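Local coordinates for protein alginate lyase (Chitinophaga sp. MD30, PDB 6KCW) that degrades the polysaccharide alginate, probably by beta-elimination, as a calcium-binding bacterial lyase of polysaccharide lyase family 36, at residues 75-81 with 229-235; 162-168 with 180-186; 169-175 with 195-201. The contacts are given in a common frame with arbitrary orientation. Numbering follows the deposited sequence.

How the contacts relate
Contacts 1 and 2 are antiparallel strand pairs in one nine-stranded sheet, where strands 71-80 and 162-170 are neighbours; their centres lie 13 Å apart. Each has an apolar face and a mainly polar one, where they join through Asp-75 OD2 to His-164 NE2 (2.4 Å) and Asp-77 OD1 to His-164 ND1 (2.7 Å). Contact 1 also holds a calcium ligand. All three contacts are partly buried, but contact 3 continues strand 162-170 into a peripheral loop, its centre about 20 Å from the chain centre against 11 Å for the others. There, side-chain-to-backbone hydrogen bonds and water replace the strand ladder, and Arg-180 N to Lys-170 O (2.9 Å) links it to contact 2.

Contact 1 of 3, residues 75-81 with 229-235; sequences DYDVRFH and YIYYDNL. With CA (calcium ion), chain C.
Strands 75-80 and 229-235 run antiparallel, their axes 4.6 Å apart at 159°. At Asp-75, whose carboxylate is hydrogen-bonded to His-164 and His-166, the backbone O receives a CA-H...O contact from Leu-235 CA (3.2 Å). Tyr-76 (chi1 p) lies opposite both Asn-234 and Leu-235: Asn-234 takes left-handed angles (phi 62°, psi 49°), making a beta bulge, since Asp-75 bonds to Val-236 while Asp-77 pairs with Asp-233. Asp-77 N donates to Asp-233 O (2.8 Å) and Asp-233 N to Asp-77 O (3.0 Å); Asp-77 OD2 accepts from Asn-234 ND2 (3.1 Å), and its OD1 is hydrogen-bonded to His-164. Asp-233 (chi1 t) turns its carboxylate away to chelate calcium, OD1 at 2.5 Å and OD2 at 2.7 Å; Asn-9, Asn-11, Gly-43 and two waters complete the site. Val-78, in a non-hydrogen-bonded pair with Tyr-232 (CA-CA 4.5 Å), sets CG2 3.6 Å from Tyr-232 CE1 and 3.7 Å from Ile-230 CG2. This apolar face meets the second sheet, where Tyr-76 touches Met-118 and Ile-230 touches Trp-120, consistent with a concanavalin-like beta-sandwich. Arg-79 is on the calcium-side face: its N donates to Tyr-231 O and its O accepts from Tyr-231 N, both 2.8 Å, while its guanidinium lies flat on the Tyr-231 ring in a cation-pi stack (CZ to centroid 4.2 Å, planes at 14°). Phe-80 returns to the apolar face, CD2 3.8 Å from Ile-230 CG1. His-81 donates N to Tyr-229 O (3.0 Å); its ND1 is hydrogen-bonded to Gln-83 N, and CD2 lies 3.0 Å from Tyr-231 OH at the ring edge.

Contact 2 of 3, residues 162-168 with 180-186; sequences TYHVHVY and RAQIIIN
Both segments are extended and antiparallel, axes 4.5 Å apart at 162°, and form the two arms of a beta hairpin (strands 162-170 and 179-185) in the larger sheet of the beta-sandwich. Hydrogen-bonded pairs are His-166 with Ile-184 (CA-CA 4.8 Å) and Tyr-168 with Gln-182 (4.9 Å); Val-165 with Ile-185 and Val-167 with Ile-183 are non-hydrogen-bonded. The ladder is tight at His-166 N to Ile-184 O and Ile-184 N to His-166 O, both 2.6 Å, then Tyr-168 N to Gln-182 O (3.0 Å) and Gln-182 N to Tyr-168 O (2.8 Å). Asn-186, in left-handed conformation (phi 52°, psi 44°), leaves the strand: its N donates to His-164 O (2.8 Å), and its side-chain OD1 takes the place of a backbone carbonyl, accepting from His-164 N (3.2 Å).

Val-165, Val-167, Ile-183 and Ile-185 share the face toward the second sheet, where Leu-116 and Met-118 meet it. Val-167 CG2 lies 4.1 Å from Ile-183 CG1, and Val-165 CG1 4.3 Å from Ile-185 CG1. The opposite face is mainly polar, though it includes Ile-184. His-164 and His-166, both chi1 t, hydrogen-bond to Asp-75, and His-164 also to Asp-77; Arg-180 makes a salt bridge with Asp-192. Tyr-168 (chi1 t) lies with its ring edge against Gln-182 CB and CE2 4.1 Å from Arg-180 CG. A water bridges His-166 NE2 (2.6 Å) to Gln-182 OE1 (2.4 Å), donating to the latter.

Contact 3 of 3, residues 169-175 with 195-201; sequences IKSNTGS and IRWTTND
Asn-172 and Trp-197 bury the most surface (88 and 85 Å²), then Ser-175 (60 Å²). The first segment leaves its strand after residue 170 and 195-201 is irregular; the nearest CA pairs are Asn-172 to Arg-196 (5.6 Å) and Ser-175 to Thr-199 (4.8 Å). Asn-172 (chi1 p) presents its amide to the opposing backbone: OD1 accepts from Thr-198 N (2.7 Å) and, weakly, from Trp-197 N (2.7 Å), while ND2 donates to Thr-198 O (2.8 Å). Trp-197 (chi1 m) points its CA-to-CB bond toward 169-175; Ile-169 CD1 lies over its six-membered ring in a CH-pi contact (4.1 Å to the centroid), and NE1 makes weak hydrogen bonds to Lys-170 O (2.8 Å) and the backbone O of Arg-180. Gly-174 N donates to Asp-201 OD1 (2.8 Å), and one water joins Gly-174 O, Thr-198 OG1 and Asp-201 OD1. Ser-175 O weakly accepts from Arg-196 NH1 (3.1 Å), whose guanidinium is salt-bridged to Asp-138; a second water links Ser-175 OG to Thr-199 O. Trp-197 touches Ala-181 of one sheet and Ile-98 of the other; the loop after strand 188-195 thus packs on the end of strand 162-170, at one end of a concanavalin-like beta-sandwich.

Contact 1 of 3, residues 75-81 with 229-235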
loop_
_atom_site.group_PDB
_atom_site.type_symbol
_atom_site.label_atom_id
_atom_site.label_comp_id
_atom_site.label_asym_id
_atom_site.label_seq_id
_atom_site.Cartn_x
_atom_site.Cartn_y
_atom_site.Cartn_z
ATOM N N ASP A 75 9.657 -2.690 -3.968
ATOM C CA ASP A 75 9.454 -2.263 -5.346
ATOM C C ASP A 75 8.398 -3.161 -5.971
ATOM O O ASP A 75 8.343 -4.360 -5.686
ATOM C CB ASP A 75 10.748 -2.348 -6.200
ATOM C CG ASP A 75 11.654 -1.138 -6.034
ATOM O OD1 ASP A 75 12.429 -1.093 -5.049
ATOM O OD2 ASP A 75 11.597 -0.228 -6.893
ATOM N N TYR A 76 7.577 -2.581 -6.834
ATOM C CA TYR A 76 6.568 -3.334 -7.560
ATOM C C TYR A 76 6.094 -2.469 -8.710
ATOM O O TYR A 76 6.325 -1.254 -8.735
ATOM C CB TYR A 76 5.382 -3.733 -6.668
ATOM C CG TYR A 76 4.586 -2.554 -6.146
ATOM C CD1 TYR A 76 4.927 -1.946 -4.949
ATOM C CD2 TYR A 76 3.510 -2.042 -6.863
ATOM C CE1 TYR A 76 4.209 -0.872 -4.468
ATOM C CE2 TYR A 76 2.805 -0.964 -6.401
ATOM C CZ TYR A 76 3.158 -0.384 -5.200
ATOM O OH TYR A 76 2.451 0.690 -4.720
ATOM N N ASP A 77 5.438 -3.112 -9.665
ATOM C CA ASP A 77 4.762 -2.414 -10.742
ATOM C C ASP A 77 3.268 -2.524 -10.533
ATOM O O ASP A 77 2.775 -3.503 -9.967
ATOM C CB ASP A 77 5.136 -2.983 -12.112
ATOM C CG ASP A 77 6.578 -2.747 -12.444
ATOM O OD1 ASP A 77 7.054 -1.615 -12.201
ATOM O OD2 ASP A 77 7.240 -3.692 -12.922
ATOM N N VAL A 78 2.556 -1.510 -10.989
ATOM C CA VAL A 78 1.112 -1.476 -10.848
ATOM C C VAL A 78 0.533 -0.834 -12.095
ATOM O O VAL A 78 1.121 0.094 -12.659
ATOM C CB VAL A 78 0.687 -0.735 -9.564
ATOM C CG1 VAL A 78 1.333 0.635 -9.496
ATOM C CG2 VAL A 78 -0.827 -0.641 -9.497
ATOM N N ARG A 79 -0.591 -1.377 -12.556
ATOM C CA ARG A 79 -1.287 -0.902 -13.741
ATOM C C ARG A 79 -2.780 -0.968 -13.470
ATOM O O ARG A 79 -3.278 -2.001 -13.011
ATOM C CB ARG A 79 -0.934 -1.759 -14.962
ATOM C CG ARG A 79 -1.111 -1.068 -16.307
ATOM C CD ARG A 79 -1.792 -1.994 -17.306
ATOM N NE ARG A 79 -1.338 -3.374 -17.172
ATOM C CZ ARG A 79 -2.100 -4.429 -17.440
ATOM N NH1 ARG A 79 -3.360 -4.251 -17.838
ATOM N NH2 ARG A 79 -1.615 -5.657 -17.289
ATOM N N PHE A 80 -3.487 0.128 -13.726
ATOM C CA PHE A 80 -4.939 0.096 -13.653
ATOM C C PHE A 80 -5.486 -0.462 -14.957
ATOM O O PHE A 80 -4.935 -0.217 -16.034
ATOM C CB PHE A 80 -5.512 1.486 -13.390
ATOM C CG PHE A 80 -5.247 1.988 -12.011
ATOM C CD1 PHE A 80 -4.084 2.699 -11.729
ATOM C CD2 PHE A 80 -6.161 1.753 -10.987
ATOM C CE1 PHE A 80 -3.837 3.155 -10.453
ATOM C CE2 PHE A 80 -5.922 2.203 -9.710
ATOM C CZ PHE A 80 -4.765 2.909 -9.437
ATOM N N HIS A 81 -6.563 -1.229 -14.847
ATOM C CA HIS A 81 -7.180 -1.850 -15.999
ATOM C C HIS A 81 -7.556 -0.802 -17.046
ATOM O O HIS A 81 -7.613 0.401 -16.784
ATOM C CB HIS A 81 -8.410 -2.637 -15.563
ATOM C CG HIS A 81 -9.082 -3.379 -16.673
ATOM N ND1 HIS A 81 -10.115 -2.841 -17.407
ATOM C CD2 HIS A 81 -8.868 -4.620 -17.173
ATOM C CE1 HIS A 81 -10.513 -3.721 -18.309
ATOM N NE2 HIS A 81 -9.772 -4.807 -18.188
ATOM N N TYR A 229 -10.379 -3.603 -12.092
ATOM C CA TYR A 229 -9.222 -4.468 -11.924
ATOM C C TYR A 229 -7.940 -3.648 -11.810
ATOM O O TYR A 229 -7.813 -2.576 -12.413
ATOM C CB TYR A 229 -9.134 -5.471 -13.090
ATOM C CG TYR A 229 -10.419 -6.281 -13.266
ATOM C CD1 TYR A 229 -10.616 -7.476 -12.581
ATOM C CD2 TYR A 229 -11.436 -5.831 -14.105
ATOM C CE1 TYR A 229 -11.787 -8.212 -12.740
ATOM C CE2 TYR A 229 -12.616 -6.551 -14.263
ATOM C CZ TYR A 229 -12.788 -7.738 -13.578
ATOM O OH TYR A 229 -13.958 -8.446 -13.744
ATOM N N ILE A 230 -7.008 -4.149 -11.001
ATOM C CA ILE A 230 -5.678 -3.577 -10.845
ATOM C C ILE A 230 -4.671 -4.715 -10.959
ATOM O O ILE A 230 -4.902 -5.815 -10.443
ATOM C CB ILE A 230 -5.535 -2.836 -9.492
ATOM C CG1 ILE A 230 -6.522 -1.667 -9.407
ATOM C CG2 ILE A 230 -4.104 -2.354 -9.268
ATOM C CD1 ILE A 230 -6.788 -1.198 -8.007
ATOM N N TYR A 231 -3.562 -4.466 -11.643
ATOM C CA TYR A 231 -2.562 -5.495 -11.884
ATOM C C TYR A 231 -1.235 -5.101 -11.251
ATOM O O TYR A 231 -0.727 -4.002 -11.493
ATOM C CB TYR A 231 -2.378 -5.721 -13.379
ATOM C CG TYR A 231 -3.645 -6.032 -14.151
ATOM C CD1 TYR A 231 -4.479 -5.012 -14.599
ATOM C CD2 TYR A 231 -3.992 -7.339 -14.459
ATOM C CE1 TYR A 231 -5.622 -5.292 -15.325
ATOM C CE2 TYR A 231 -5.131 -7.623 -15.185
ATOM C CZ TYR A 231 -5.935 -6.596 -15.612
ATOM O OH TYR A 231 -7.064 -6.878 -16.325
ATOM N N TYR A 232 -0.670 -6.006 -10.457
ATOM C CA TYR A 232 0.645 -5.844 -9.859
ATOM C C TYR A 232 1.635 -6.842 -10.458
ATOM O O TYR A 232 1.257 -7.905 -10.963
ATOM C CB TYR A 232 0.574 -6.022 -8.335
ATOM C CG TYR A 232 -0.470 -5.150 -7.661
ATOM C CD1 TYR A 232 -0.227 -3.800 -7.418
ATOM C CD2 TYR A 232 -1.698 -5.674 -7.261
ATOM C CE1 TYR A 232 -1.177 -3.001 -6.799
ATOM C CE2 TYR A 232 -2.647 -4.880 -6.660
ATOM C CZ TYR A 232 -2.378 -3.543 -6.428
ATOM O OH TYR A 232 -3.316 -2.743 -5.824
ATOM N N ASP A 233 2.921 -6.500 -10.375
ATOM C CA ASP A 233 3.971 -7.365 -10.894
ATOM C C ASP A 233 5.297 -7.015 -10.229
ATOM O O ASP A 233 5.497 -5.895 -9.742
ATOM C CB ASP A 233 4.097 -7.227 -12.415
ATOM C CG ASP A 233 4.676 -8.465 -13.068
ATOM O OD1 ASP A 233 5.266 -9.297 -12.341
ATOM O OD2 ASP A 233 4.531 -8.600 -14.306
ATOM N N ASN A 234 6.198 -8.001 -10.211
ATOM C CA ASN A 234 7.619 -7.774 -9.949
ATOM C C ASN A 234 7.868 -7.203 -8.554
ATOM O O ASN A 234 8.615 -6.235 -8.385
ATOM C CB ASN A 234 8.218 -6.861 -11.021
ATOM C CG ASN A 234 8.155 -7.477 -12.406
ATOM O OD1 ASN A 234 8.527 -8.631 -12.592
ATOM N ND2 ASN A 234 7.671 -6.716 -13.380
ATOM N N LEU A 235 7.266 -7.831 -7.544
ATOM C CA LEU A 235 7.403 -7.376 -6.169
ATOM C C LEU A 235 8.752 -7.799 -5.606
ATOM O O LEU A 235 9.061 -8.992 -5.557
ATOM C CB LEU A 235 6.280 -7.943 -5.301
ATOM C CG LEU A 235 6.484 -7.650 -3.808
ATOM C CD1 LEU A 235 6.337 -6.159 -3.497
ATOM C CD2 LEU A 235 5.550 -8.474 -2.954
HETATM CA CA CA C . 5.292 -11.138 -14.001
HETATM O O HOH W 1 5.394 -11.314 -16.121
HETATM O O HOH W 2 7.808 -10.262 -14.183
#

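Contact 2 of 3, residues 162-168 with 180-186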
loop_
_atom_site.group_PDB
_atom_site.type_symbol
_atom_site.label_atom_id
_atom_site.label_comp_id
_atom_site.label_asym_id
_atom_site.label_seq_id
_atom_site.Cartn_x
_atom_site.Cartn_y
_atom_site.Cartn_z
ATOM N N THR A 162 1.598 1.171 -16.937
ATOM C CA THR A 162 2.347 0.586 -15.832
ATOM C C THR A 162 3.178 1.646 -15.126
ATOM O O THR A 162 3.921 2.403 -15.764
ATOM C CB THR A 162 3.276 -0.530 -16.293
ATOM O OG1 THR A 162 2.614 -1.370 -17.252
ATOM C CG2 THR A 162 3.689 -1.354 -15.074
ATOM N N TYR A 163 3.063 1.677 -13.798
ATOM C CA TYR A 163 3.816 2.591 -12.951
ATOM C C TYR A 163 4.676 1.781 -11.992
ATOM O O TYR A 163 4.154 0.939 -11.251
ATOM C CB TYR A 163 2.870 3.513 -12.187
ATOM C CG TYR A 163 2.117 4.457 -13.089
ATOM C CD1 TYR A 163 2.677 5.671 -13.497
ATOM C CD2 TYR A 163 0.859 4.134 -13.545
ATOM C CE1 TYR A 163 1.981 6.533 -14.335
ATOM C CE2 TYR A 163 0.159 4.982 -14.373
ATOM C CZ TYR A 163 0.709 6.173 -14.765
ATOM O OH TYR A 163 -0.031 6.988 -15.593
ATOM N N HIS A 164 5.990 2.011 -12.026
ATOM C CA HIS A 164 6.863 1.399 -11.035
ATOM C C HIS A 164 6.885 2.240 -9.770
ATOM O O HIS A 164 7.053 3.463 -9.831
ATOM C CB HIS A 164 8.290 1.228 -11.545
ATOM C CG HIS A 164 9.143 0.426 -10.613
ATOM N ND1 HIS A 164 9.175 -0.952 -10.635
ATOM C CD2 HIS A 164 9.956 0.802 -9.598
ATOM C CE1 HIS A 164 9.984 -1.390 -9.687
ATOM N NE2 HIS A 164 10.470 -0.345 -9.042
ATOM N N VAL A 165 6.735 1.571 -8.625
ATOM C CA VAL A 165 6.680 2.205 -7.314
ATOM C C VAL A 165 7.834 1.673 -6.475
ATOM O O VAL A 165 8.002 0.450 -6.346
ATOM C CB VAL A 165 5.337 1.920 -6.621
ATOM C CG1 VAL A 165 5.150 2.807 -5.395
ATOM C CG2 VAL A 165 4.191 2.062 -7.613
ATOM N N HIS A 166 8.636 2.588 -5.928
ATOM C CA HIS A 166 9.614 2.296 -4.886
ATOM C C HIS A 166 9.168 2.954 -3.576
ATOM O O HIS A 166 8.806 4.139 -3.557
ATOM C CB HIS A 166 11.008 2.798 -5.285
ATOM C CG HIS A 166 12.039 2.624 -4.216
ATOM N ND1 HIS A 166 12.608 1.403 -3.925
ATOM C CD2 HIS A 166 12.581 3.507 -3.347
ATOM C CE1 HIS A 166 13.463 1.544 -2.927
ATOM N NE2 HIS A 166 13.458 2.810 -2.553
ATOM N N VAL A 167 9.182 2.184 -2.488
ATOM C CA VAL A 167 8.846 2.682 -1.159
ATOM C C VAL A 167 10.020 2.400 -0.232
ATOM O O VAL A 167 10.610 1.317 -0.283
ATOM C CB VAL A 167 7.553 2.035 -0.619
ATOM C CG1 VAL A 167 7.472 2.162 0.880
ATOM C CG2 VAL A 167 6.329 2.642 -1.286
ATOM N N TYR A 168 10.372 3.384 0.592
ATOM C CA TYR A 168 11.433 3.265 1.584
ATOM C C TYR A 168 10.928 3.839 2.895
ATOM O O TYR A 168 10.347 4.932 2.910
ATOM C CB TYR A 168 12.700 4.016 1.152
ATOM C CG TYR A 168 13.764 4.105 2.231
ATOM C CD1 TYR A 168 14.270 2.958 2.821
ATOM C CD2 TYR A 168 14.283 5.332 2.636
ATOM C CE1 TYR A 168 15.249 3.019 3.792
ATOM C CE2 TYR A 168 15.267 5.407 3.619
ATOM C CZ TYR A 168 15.747 4.238 4.188
ATOM O OH TYR A 168 16.714 4.277 5.169
ATOM N N ARG A 180 11.847 8.084 8.403
ATOM C CA ARG A 180 11.795 8.441 6.992
ATOM C C ARG A 180 10.604 7.764 6.334
ATOM O O ARG A 180 10.337 6.589 6.592
ATOM C CB ARG A 180 13.083 8.023 6.263
ATOM C CG ARG A 180 13.321 8.767 4.968
ATOM C CD ARG A 180 14.171 10.035 5.212
ATOM N NE ARG A 180 14.664 10.570 3.941
ATOM C CZ ARG A 180 15.911 10.437 3.497
ATOM N NH1 ARG A 180 16.818 9.806 4.233
ATOM N NH2 ARG A 180 16.261 10.959 2.327
ATOM N N ALA A 181 9.917 8.499 5.457
ATOM C CA ALA A 181 8.889 7.931 4.585
ATOM C C ALA A 181 9.153 8.381 3.154
ATOM O O ALA A 181 9.235 9.584 2.891
ATOM C CB ALA A 181 7.486 8.360 5.037
ATOM N N GLN A 182 9.271 7.434 2.228
ATOM C CA GLN A 182 9.624 7.777 0.856
ATOM C C GLN A 182 8.808 6.960 -0.133
ATOM O O GLN A 182 8.662 5.743 0.029
ATOM C CB GLN A 182 11.119 7.554 0.604
ATOM C CG GLN A 182 11.579 7.801 -0.839
ATOM C CD GLN A 182 13.059 7.491 -1.046
ATOM O OE1 GLN A 182 13.419 6.464 -1.626
ATOM N NE2 GLN A 182 13.918 8.380 -0.570
ATOM N N ILE A 183 8.298 7.634 -1.170
ATOM C CA ILE A 183 7.640 6.992 -2.307
ATOM C C ILE A 183 8.244 7.522 -3.602
ATOM O O ILE A 183 8.267 8.735 -3.827
ATOM C CB ILE A 183 6.124 7.241 -2.311
ATOM C CG1 ILE A 183 5.470 6.630 -1.067
ATOM C CG2 ILE A 183 5.504 6.674 -3.598
ATOM C CD1 ILE A 183 4.051 7.047 -0.886
ATOM N N ILE A 184 8.696 6.614 -4.465
ATOM C CA ILE A 184 9.294 6.957 -5.756
ATOM C C ILE A 184 8.505 6.239 -6.842
ATOM O O ILE A 184 8.363 5.011 -6.800
ATOM C CB ILE A 184 10.785 6.569 -5.826
ATOM C CG1 ILE A 184 11.535 6.993 -4.558
ATOM C CG2 ILE A 184 11.445 7.192 -7.057
ATOM C CD1 ILE A 184 11.787 8.491 -4.448
ATOM N N ILE A 185 7.984 6.997 -7.805
ATOM C CA ILE A 185 7.157 6.448 -8.875
ATOM C C ILE A 185 7.803 6.817 -10.204
ATOM O O ILE A 185 8.001 8.004 -10.494
ATOM C CB ILE A 185 5.706 6.953 -8.802
ATOM C CG1 ILE A 185 5.075 6.573 -7.463
ATOM C CG2 ILE A 185 4.861 6.388 -9.941
ATOM C CD1 ILE A 185 3.675 7.100 -7.312
ATOM N N ASN A 186 8.118 5.802 -11.012
ATOM C CA ASN A 186 8.833 6.013 -12.265
ATOM C C ASN A 186 10.103 6.828 -12.032
ATOM O O ASN A 186 10.387 7.777 -12.760
ATOM C CB ASN A 186 7.950 6.706 -13.306
ATOM C CG ASN A 186 6.894 5.802 -13.880
ATOM O OD1 ASN A 186 6.905 4.596 -13.653
ATOM N ND2 ASN A 186 5.979 6.381 -14.654
HETATM O O HOH W 3 14.940 4.572 -1.311
#

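Contact 3 of 3, residues 169-175 with 195-201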
loop_
_atom_site.group_PDB
_atom_site.type_symbol
_atom_site.label_atom_id
_atom_site.label_comp_id
_atom_site.label_asym_id
_atom_site.label_seq_id
_atom_site.Cartn_x
_atom_site.Cartn_y
_atom_site.Cartn_z
ATOM N N ILE A 169 11.161 3.119 3.990
ATOM C CA ILE A 169 10.670 3.509 5.310
ATOM C C ILE A 169 11.774 3.273 6.333
ATOM O O ILE A 169 12.532 2.302 6.243
ATOM C CB ILE A 169 9.384 2.740 5.685
ATOM C CG1 ILE A 169 8.776 3.287 6.974
ATOM C CG2 ILE A 169 9.665 1.263 5.856
ATOM C CD1 ILE A 169 7.536 2.608 7.339
ATOM N N LYS A 170 11.878 4.184 7.294
ATOM C CA LYS A 170 12.861 4.085 8.364
ATOM C C LYS A 170 12.188 4.474 9.670
ATOM O O LYS A 170 11.549 5.528 9.748
ATOM C CB LYS A 170 14.059 4.986 8.078
ATOM C CG LYS A 170 15.150 4.999 9.127
ATOM C CD LYS A 170 16.019 6.223 8.879
ATOM C CE LYS A 170 17.477 5.967 9.203
ATOM N NZ LYS A 170 17.814 6.338 10.597
ATOM N N SER A 171 12.316 3.617 10.683
ATOM C CA SER A 171 11.818 3.935 12.014
ATOM C C SER A 171 12.463 5.205 12.563
ATOM O O SER A 171 13.616 5.532 12.255
ATOM C CB SER A 171 12.100 2.782 12.971
ATOM O OG SER A 171 11.699 1.564 12.398
ATOM N N ASN A 172 11.707 5.919 13.400
ATOM C CA ASN A 172 12.285 6.982 14.201
ATOM C C ASN A 172 12.715 6.376 15.533
ATOM O O ASN A 172 12.539 5.180 15.774
ATOM C CB ASN A 172 11.307 8.149 14.349
ATOM C CG ASN A 172 10.183 7.873 15.362
ATOM O OD1 ASN A 172 9.186 7.207 15.050
ATOM N ND2 ASN A 172 10.334 8.408 16.570
ATOM N N THR A 173 13.341 7.185 16.384
ATOM C CA THR A 173 13.709 6.776 17.733
ATOM C C THR A 173 13.100 7.752 18.732
ATOM O O THR A 173 13.110 8.965 18.500
ATOM C CB THR A 173 15.226 6.763 17.937
ATOM O OG1 THR A 173 15.711 8.108 17.884
ATOM C CG2 THR A 173 15.918 5.970 16.873
ATOM N N GLY A 174 12.583 7.224 19.841
ATOM C CA GLY A 174 12.049 8.075 20.897
ATOM C C GLY A 174 11.053 9.092 20.374
ATOM O O GLY A 174 10.150 8.772 19.594
ATOM N N SER A 175 11.198 10.343 20.808
ATOM C CA SER A 175 10.362 11.424 20.304
ATOM C C SER A 175 11.036 12.208 19.184
ATOM O O SER A 175 10.554 13.286 18.823
ATOM C CB SER A 175 9.951 12.363 21.444
ATOM O OG SER A 175 8.895 11.795 22.217
ATOM N N ILE A 195 10.470 12.038 9.232
ATOM C CA ILE A 195 9.163 11.824 9.839
ATOM C C ILE A 195 9.358 11.239 11.225
ATOM O O ILE A 195 10.379 10.615 11.518
ATOM C CB ILE A 195 8.300 10.893 8.948
ATOM C CG1 ILE A 195 6.815 11.023 9.273
ATOM C CG2 ILE A 195 8.740 9.457 9.109
ATOM C CD1 ILE A 195 5.931 10.083 8.458
ATOM N N ARG A 196 8.370 11.451 12.088
ATOM C CA ARG A 196 8.266 10.778 13.372
ATOM C C ARG A 196 7.113 9.794 13.261
ATOM O O ARG A 196 5.979 10.202 12.987
ATOM C CB ARG A 196 8.050 11.802 14.488
ATOM C CG ARG A 196 7.776 11.245 15.884
ATOM C CD ARG A 196 8.033 12.315 16.942
ATOM N NE ARG A 196 7.211 13.504 16.734
ATOM C CZ ARG A 196 7.036 14.469 17.642
ATOM N NH1 ARG A 196 7.626 14.400 18.838
ATOM N NH2 ARG A 196 6.251 15.504 17.361
ATOM N N TRP A 197 7.413 8.499 13.405
ATOM C CA TRP A 197 6.384 7.465 13.352
ATOM C C TRP A 197 5.753 7.216 14.710
ATOM O O TRP A 197 4.529 7.082 14.812
ATOM C CB TRP A 197 6.953 6.137 12.848
ATOM C CG TRP A 197 7.465 6.181 11.462
ATOM C CD1 TRP A 197 8.758 6.217 11.086
ATOM C CD2 TRP A 197 6.686 6.185 10.257
ATOM N NE1 TRP A 197 8.848 6.251 9.719
ATOM C CE2 TRP A 197 7.587 6.229 9.184
ATOM C CE3 TRP A 197 5.313 6.155 9.987
ATOM C CZ2 TRP A 197 7.170 6.247 7.850
ATOM C CZ3 TRP A 197 4.898 6.176 8.672
ATOM C CH2 TRP A 197 5.826 6.224 7.616
ATOM N N THR A 198 6.582 7.133 15.747
ATOM C CA THR A 198 6.161 6.690 17.064
ATOM C C THR A 198 6.846 7.546 18.120
ATOM O O THR A 198 7.917 8.121 17.884
ATOM C CB THR A 198 6.521 5.210 17.280
ATOM O OG1 THR A 198 7.933 5.042 17.128
ATOM C CG2 THR A 198 5.835 4.319 16.248
ATOM N N THR A 199 6.214 7.638 19.300
ATOM C CA THR A 199 6.923 8.088 20.487
ATOM C C THR A 199 7.131 6.976 21.507
ATOM O O THR A 199 7.895 7.167 22.462
ATOM C CB THR A 199 6.211 9.282 21.144
ATOM O OG1 THR A 199 4.798 9.059 21.180
ATOM C CG2 THR A 199 6.504 10.567 20.363
ATOM N N ASN A 200 6.508 5.818 21.304
ATOM C CA ASN A 200 6.720 4.625 22.120
ATOM C C ASN A 200 7.718 3.715 21.410
ATOM O O ASN A 200 7.398 3.144 20.361
ATOM C CB ASN A 200 5.396 3.898 22.341
ATOM C CG ASN A 200 5.569 2.554 23.021
ATOM O OD1 ASN A 200 6.513 2.333 23.774
ATOM N ND2 ASN A 200 4.643 1.635 22.750
ATOM N N ASP A 201 8.916 3.557 22.000
ATOM C CA ASP A 201 9.976 2.743 21.401
ATOM C C ASP A 201 9.613 1.264 21.297
ATOM O O ASP A 201 10.207 0.559 20.486
ATOM C CB ASP A 201 11.278 2.862 22.199
ATOM C CG ASP A 201 12.021 4.160 21.941
ATOM O OD1 ASP A 201 11.824 4.763 20.868
ATOM O OD2 ASP A 201 12.811 4.573 22.825
HETATM O O HOH W 4 9.246 5.912 19.532
HETATM O O HOH W 5 9.050 9.630 23.420
#